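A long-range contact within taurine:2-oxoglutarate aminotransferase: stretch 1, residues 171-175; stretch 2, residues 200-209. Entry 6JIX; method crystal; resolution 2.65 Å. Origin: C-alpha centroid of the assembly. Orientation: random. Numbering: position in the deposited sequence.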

# COMPACT_ATOMS: atom_id res chain seq x y z
N PHE A 171 -9.93 3.39 18.91
CA PHE A 171 -8.69 2.65 19.03
C PHE A 171 -8.25 2.66 20.49
O PHE A 171 -7.67 3.65 20.96
CB PHE A 171 -7.62 3.24 18.12
CG PHE A 171 -7.84 2.93 16.68
CD1 PHE A 171 -7.41 1.72 16.14
CD2 PHE A 171 -8.49 3.85 15.84
CE1 PHE A 171 -7.62 1.43 14.80
CE2 PHE A 171 -8.71 3.57 14.50
CZ PHE A 171 -8.28 2.37 13.97
N VAL A 172 -8.50 1.55 21.19
CA VAL A 172 -8.16 1.38 22.59
C VAL A 172 -6.93 0.48 22.70
O VAL A 172 -6.90 -0.62 22.12
CB VAL A 172 -9.33 0.78 23.39
CG1 VAL A 172 -9.04 0.85 24.88
CG2 VAL A 172 -10.60 1.51 23.07
N HIS A 173 -5.94 0.91 23.47
CA HIS A 173 -4.69 0.18 23.62
C HIS A 173 -4.62 -0.47 24.99
O HIS A 173 -4.97 0.14 26.00
CB HIS A 173 -3.51 1.12 23.41
CG HIS A 173 -3.43 1.64 22.01
ND1 HIS A 173 -3.91 2.88 21.65
CD2 HIS A 173 -2.98 1.07 20.87
CE1 HIS A 173 -3.73 3.06 20.35
NE2 HIS A 173 -3.17 1.97 19.85
N PHE A 174 -4.18 -1.73 25.01
CA PHE A 174 -3.94 -2.44 26.26
C PHE A 174 -2.49 -2.89 26.33
O PHE A 174 -1.86 -3.18 25.31
CB PHE A 174 -4.87 -3.66 26.45
CG PHE A 174 -4.68 -4.77 25.45
CD1 PHE A 174 -5.05 -4.60 24.11
CD2 PHE A 174 -4.20 -6.01 25.85
CE1 PHE A 174 -4.91 -5.65 23.20
CE2 PHE A 174 -4.04 -7.04 24.96
CZ PHE A 174 -4.40 -6.87 23.63
N MET A 175 -1.96 -2.92 27.54
CA MET A 175 -0.58 -3.32 27.76
C MET A 175 -0.45 -4.84 27.71
O MET A 175 -1.19 -5.55 28.41
CB MET A 175 -0.07 -2.78 29.09
CG MET A 175 1.38 -3.10 29.37
SD MET A 175 2.52 -2.36 28.17
CE MET A 175 1.75 -0.75 28.01
N ARG A 200 -6.41 -8.22 33.38
CA ARG A 200 -6.31 -6.82 32.98
C ARG A 200 -7.07 -6.56 31.68
O ARG A 200 -7.75 -5.54 31.55
CB ARG A 200 -4.86 -6.41 32.79
CG ARG A 200 -3.99 -6.45 34.02
CD ARG A 200 -2.71 -5.72 33.69
NE ARG A 200 -1.61 -6.10 34.56
CZ ARG A 200 -0.43 -5.51 34.56
NH1 ARG A 200 -0.18 -4.50 33.73
NH2 ARG A 200 0.51 -5.93 35.39
N LEU A 201 -6.93 -7.46 30.70
CA LEU A 201 -7.60 -7.25 29.43
C LEU A 201 -9.12 -7.42 29.57
O LEU A 201 -9.89 -6.58 29.11
CB LEU A 201 -7.03 -8.19 28.37
CG LEU A 201 -7.73 -8.24 27.02
CD1 LEU A 201 -7.75 -6.85 26.33
CD2 LEU A 201 -7.10 -9.30 26.13
N ASP A 202 -9.55 -8.49 30.23
CA ASP A 202 -10.97 -8.68 30.53
C ASP A 202 -11.55 -7.45 31.24
O ASP A 202 -12.62 -6.95 30.87
CB ASP A 202 -11.15 -9.94 31.38
CG ASP A 202 -12.60 -10.40 31.45
OD1 ASP A 202 -13.45 -9.84 30.75
OD2 ASP A 202 -12.89 -11.35 32.21
N GLU A 203 -10.85 -6.95 32.25
CA GLU A 203 -11.37 -5.81 33.00
C GLU A 203 -11.47 -4.58 32.11
O GLU A 203 -12.45 -3.83 32.20
CB GLU A 203 -10.49 -5.53 34.21
CG GLU A 203 -11.30 -5.08 35.42
CD GLU A 203 -10.44 -4.75 36.63
OE1 GLU A 203 -9.20 -4.58 36.47
OE2 GLU A 203 -11.00 -4.67 37.74
N GLN A 204 -10.46 -4.34 31.26
CA GLN A 204 -10.51 -3.20 30.36
C GLN A 204 -11.61 -3.37 29.31
O GLN A 204 -12.34 -2.42 29.01
CB GLN A 204 -9.16 -2.99 29.70
CG GLN A 204 -9.13 -1.73 28.87
CD GLN A 204 -7.81 -1.49 28.22
OE1 GLN A 204 -6.99 -2.40 28.13
NE2 GLN A 204 -7.57 -0.27 27.76
N LEU A 205 -11.76 -4.58 28.76
CA LEU A 205 -12.88 -4.83 27.87
C LEU A 205 -14.20 -4.50 28.56
O LEU A 205 -15.07 -3.83 27.99
CB LEU A 205 -12.87 -6.28 27.39
CG LEU A 205 -11.81 -6.67 26.37
CD1 LEU A 205 -11.74 -8.19 26.25
CD2 LEU A 205 -12.10 -6.02 25.01
N GLN A 206 -14.36 -4.95 29.81
CA GLN A 206 -15.60 -4.66 30.53
C GLN A 206 -15.81 -3.17 30.69
O GLN A 206 -16.94 -2.68 30.56
CB GLN A 206 -15.59 -5.33 31.90
CG GLN A 206 -16.30 -6.66 31.95
CD GLN A 206 -15.81 -7.53 33.08
OE1 GLN A 206 -15.97 -7.20 34.25
NE2 GLN A 206 -15.20 -8.66 32.74
N TYR A 207 -14.75 -2.41 30.97
CA TYR A 207 -14.88 -0.98 31.18
C TYR A 207 -15.01 -0.19 29.87
O TYR A 207 -15.34 1.00 29.92
CB TYR A 207 -13.70 -0.46 32.02
CG TYR A 207 -14.00 -0.46 33.52
CD1 TYR A 207 -14.58 0.65 34.15
CD2 TYR A 207 -13.74 -1.59 34.30
CE1 TYR A 207 -14.88 0.63 35.51
CE2 TYR A 207 -14.03 -1.62 35.65
CZ TYR A 207 -14.60 -0.52 36.26
OH TYR A 207 -14.88 -0.58 37.61
N GLU A 208 -14.80 -0.82 28.72
CA GLU A 208 -15.06 -0.18 27.43
C GLU A 208 -16.37 -0.62 26.80
O GLU A 208 -16.77 -0.05 25.78
CB GLU A 208 -13.91 -0.46 26.46
CG GLU A 208 -12.59 0.20 26.83
CD GLU A 208 -12.64 1.68 26.64
OE1 GLU A 208 -13.71 2.17 26.21
OE2 GLU A 208 -11.61 2.36 26.90
N GLY A 209 -17.06 -1.60 27.39
CA GLY A 209 -18.27 -2.17 26.82
C GLY A 209 -17.96 -3.22 25.77
O GLY A 209 -17.70 -2.91 24.60

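A short strand, 171-174, lies against a helix running nearly antiparallel to it at 155°, their axes 10.0 Å apart at closest approach. The contact is small, burying 303 Å² in all, and follows the alternation of the strand: Val172 and Phe174 point toward the helix, while His173 points away.

One hydrogen bond crosses the interface. Gln204, with chi1 and chi2 both t, extends from the helix so that its NE2 donates to His173 O at 3.2 Å, nearly straight at 167°. The residue whose side chain turns away thus still contributes through its backbone, and a long amide suits the task because it reaches a strand carbonyl from the helix.

The apolar part is one close pairing of buried residues. Leu201 CD1 sits 3.8 Å from the centroid of the Phe174 ring, 16° off the ring normal, a CH-pi contact over one face. The flat ring offers a broad surface to a methyl of the branched leucine side chain.

Further packing completes the contact. Gln204 OE1 comes within 3.0 Å of Phe174 CB, and Gln204 NE2 within 3.4 Å of Val172 CG1, so the glutamine touches three successive strand residues. Val172, beta-branched as is common in strands, also meets Glu208 OE2 through CG1 at 3.6 Å; Glu208 is partly exposed, which suits a charged residue.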